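Local structure of TIGR00725 family protein (Thermotoga maritima, 1RCU) at residues Arg52-Lys57 / Gln187-Ile192. The protein is of unknown function but belongs to the SLOG cluster4 family, whose Rossmann-like fold suggests that it may bind a nucleotide-type ligand. Sequence-based numbering, arbitrary orientation.
Sequences RTLAKK and QIIEQI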
loop_
_atom_site.group_PDB
_atom_site.type_symbol
_atom_site.label_atom_id
_atom_site.label_comp_id
_atom_site.label_asym_id
_atom_site.label_seq_id
_atom_site.Cartn_x
_atom_site.Cartn_y
_atom_site.Cartn_z
ATOM N N ARG A 52 22.042 -22.042 -5.598
ATOM C CA ARG A 52 22.552 -22.740 -6.759
ATOM C C ARG A 52 21.585 -23.831 -7.212
ATOM O O ARG A 52 21.275 -23.955 -8.395
ATOM C CB ARG A 52 23.904 -23.352 -6.422
ATOM C CG ARG A 52 24.954 -22.357 -5.991
ATOM C CD ARG A 52 26.293 -23.029 -6.067
ATOM N NE ARG A 52 27.395 -22.189 -5.615
ATOM C CZ ARG A 52 28.063 -22.380 -4.485
ATOM N NH1 ARG A 52 27.735 -23.378 -3.681
ATOM N NH2 ARG A 52 29.081 -21.592 -4.178
ATOM N N THR A 53 21.100 -24.604 -6.252
ATOM C CA THR A 53 20.188 -25.687 -6.548
ATOM C C THR A 53 18.895 -25.191 -7.185
ATOM O O THR A 53 18.359 -25.840 -8.089
ATOM C CB THR A 53 19.834 -26.462 -5.291
ATOM O OG1 THR A 53 21.038 -26.904 -4.652
ATOM C CG2 THR A 53 18.964 -27.681 -5.651
ATOM N N LEU A 54 18.388 -24.052 -6.719
ATOM C CA LEU A 54 17.151 -23.524 -7.280
ATOM C C LEU A 54 17.400 -23.133 -8.723
ATOM O O LEU A 54 16.587 -23.412 -9.601
ATOM C CB LEU A 54 16.661 -22.317 -6.481
ATOM C CG LEU A 54 16.170 -22.678 -5.074
ATOM C CD1 LEU A 54 15.753 -21.439 -4.315
ATOM C CD2 LEU A 54 15.016 -23.651 -5.186
ATOM N N ALA A 55 18.537 -22.483 -8.958
ATOM C CA ALA A 55 18.910 -22.061 -10.300
ATOM C C ALA A 55 19.052 -23.280 -11.202
ATOM O O ALA A 55 18.477 -23.306 -12.281
ATOM C CB ALA A 55 20.229 -21.259 -10.275
ATOM N N LYS A 56 19.804 -24.290 -10.758
ATOM C CA LYS A 56 20.026 -25.493 -11.566
ATOM C C LYS A 56 18.717 -26.185 -11.941
ATOM O O LYS A 56 18.594 -26.726 -13.039
ATOM C CB LYS A 56 20.955 -26.489 -10.845
ATOM C CG LYS A 56 22.338 -25.937 -10.479
ATOM C CD LYS A 56 23.201 -27.000 -9.806
ATOM C CE LYS A 56 24.380 -26.395 -9.018
ATOM N NZ LYS A 56 25.687 -26.269 -9.733
ATOM N N LYS A 57 17.741 -26.153 -11.037
ATOM C CA LYS A 57 16.454 -26.785 -11.293
ATOM C C LYS A 57 15.550 -25.915 -12.146
ATOM O O LYS A 57 14.441 -26.323 -12.482
ATOM C CB LYS A 57 15.730 -27.141 -9.985
ATOM C CG LYS A 57 16.419 -28.183 -9.120
ATOM C CD LYS A 57 16.687 -29.474 -9.873
ATOM C CE LYS A 57 17.252 -30.542 -8.931
ATOM N NZ LYS A 57 17.622 -31.807 -9.624
ATOM N N GLN A 187 13.284 -31.175 -2.915
ATOM C CA GLN A 187 12.570 -32.406 -3.143
ATOM C C GLN A 187 11.089 -32.191 -2.841
ATOM O O GLN A 187 10.213 -32.653 -3.566
ATOM C CB GLN A 187 13.173 -33.459 -2.227
ATOM C CG GLN A 187 12.741 -34.861 -2.458
ATOM C CD GLN A 187 13.469 -35.811 -1.523
ATOM O OE1 GLN A 187 14.704 -35.850 -1.505
ATOM N NE2 GLN A 187 12.712 -36.563 -0.726
ATOM N N ILE A 188 10.827 -31.474 -1.761
ATOM C CA ILE A 188 9.468 -31.160 -1.338
ATOM C C ILE A 188 8.794 -30.215 -2.347
ATOM O O ILE A 188 7.605 -30.347 -2.640
ATOM C CB ILE A 188 9.505 -30.512 0.070
ATOM C CG1 ILE A 188 10.017 -31.529 1.084
ATOM C CG2 ILE A 188 8.136 -30.052 0.489
ATOM C CD1 ILE A 188 10.343 -30.939 2.436
ATOM N N ILE A 189 9.554 -29.263 -2.885
ATOM C CA ILE A 189 9.016 -28.325 -3.870
ATOM C C ILE A 189 8.596 -29.097 -5.113
ATOM O O ILE A 189 7.543 -28.835 -5.681
ATOM C CB ILE A 189 10.064 -27.276 -4.304
ATOM C CG1 ILE A 189 10.474 -26.414 -3.107
ATOM C CG2 ILE A 189 9.504 -26.405 -5.420
ATOM C CD1 ILE A 189 11.670 -25.497 -3.378
ATOM N N GLU A 190 9.439 -30.032 -5.545
ATOM C CA GLU A 190 9.134 -30.837 -6.718
ATOM C C GLU A 190 7.872 -31.648 -6.444
ATOM O O GLU A 190 6.973 -31.729 -7.279
ATOM C CB GLU A 190 10.321 -31.749 -7.055
ATOM C CG GLU A 190 11.569 -30.975 -7.455
ATOM C CD GLU A 190 12.744 -31.875 -7.791
ATOM O OE1 GLU A 190 13.159 -32.678 -6.930
ATOM O OE2 GLU A 190 13.271 -31.773 -8.919
ATOM N N GLN A 191 7.804 -32.224 -5.251
ATOM C CA GLN A 191 6.648 -33.006 -4.828
ATOM C C GLN A 191 5.420 -32.091 -4.749
ATOM O O GLN A 191 4.374 -32.481 -4.238
ATOM C CB GLN A 191 6.913 -33.620 -3.443
ATOM C CG GLN A 191 8.001 -34.707 -3.403
ATOM C CD GLN A 191 8.388 -35.115 -1.976
ATOM O OE1 GLN A 191 7.537 -35.468 -1.164
ATOM N NE2 GLN A 191 9.684 -35.076 -1.678
ATOM N N ILE A 192 5.567 -30.878 -5.280
ATOM C CA ILE A 192 4.527 -29.841 -5.258
ATOM C C ILE A 192 4.078 -29.564 -3.823
ATOM O O ILE A 192 4.523 -28.555 -3.234
ATOM C CB ILE A 192 3.263 -30.222 -6.092
ATOM C CG1 ILE A 192 3.521 -29.996 -7.584
ATOM C CG2 ILE A 192 2.057 -29.384 -5.645
ATOM C CD1 ILE A 192 4.368 -31.059 -8.235
#
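L54 and K57 meet I189 and E190 in a helix-helix contact that is sparse between segments 52-57 and 187-192, apolar on its buried side and loosely electrostatic at the surface, at the C-terminal ends of helices 44-56 and 182-190. Both helices pack against the parallel sheet of a Rossmann-like fold, and T53 and K57 continue their pairing on V182 and V186. The evidence for sparseness is direct: the two segments bury just 95 Å² between them, and the backbones stay well apart, with L54 CA 10.0 Å from I189 CA. On the sheet side, the delta methyls L54 CD2 and I189 CD1 touch at 4.2 Å, methyl against methyl. I189 reaches across with CD1 anti to CA (chi2 171°), which carries CD1 outward from its helix. L54 continues onto V26 and V28 of strand 25-30, I189 onto I146 of strand 145-148; L54, I189 and E190 all touch Y59, in the loop after helix 44-56. At the outer side K57 and E190 cross at about a right angle. The E190 chain runs straight beyond CG, whereas K57 turns about its CB-CG bond (chi2 -56°) and passes its CE at 4.2 Å from E190 OE2. K57 NZ lies 4.4 Å from the same oxygen, beyond salt-bridge range. No hydrogen bond joins the segments, so between them the attraction is mainly dispersion between one pair of buried methyls, with a weak, probably solvent-screened attraction between the exposed charges.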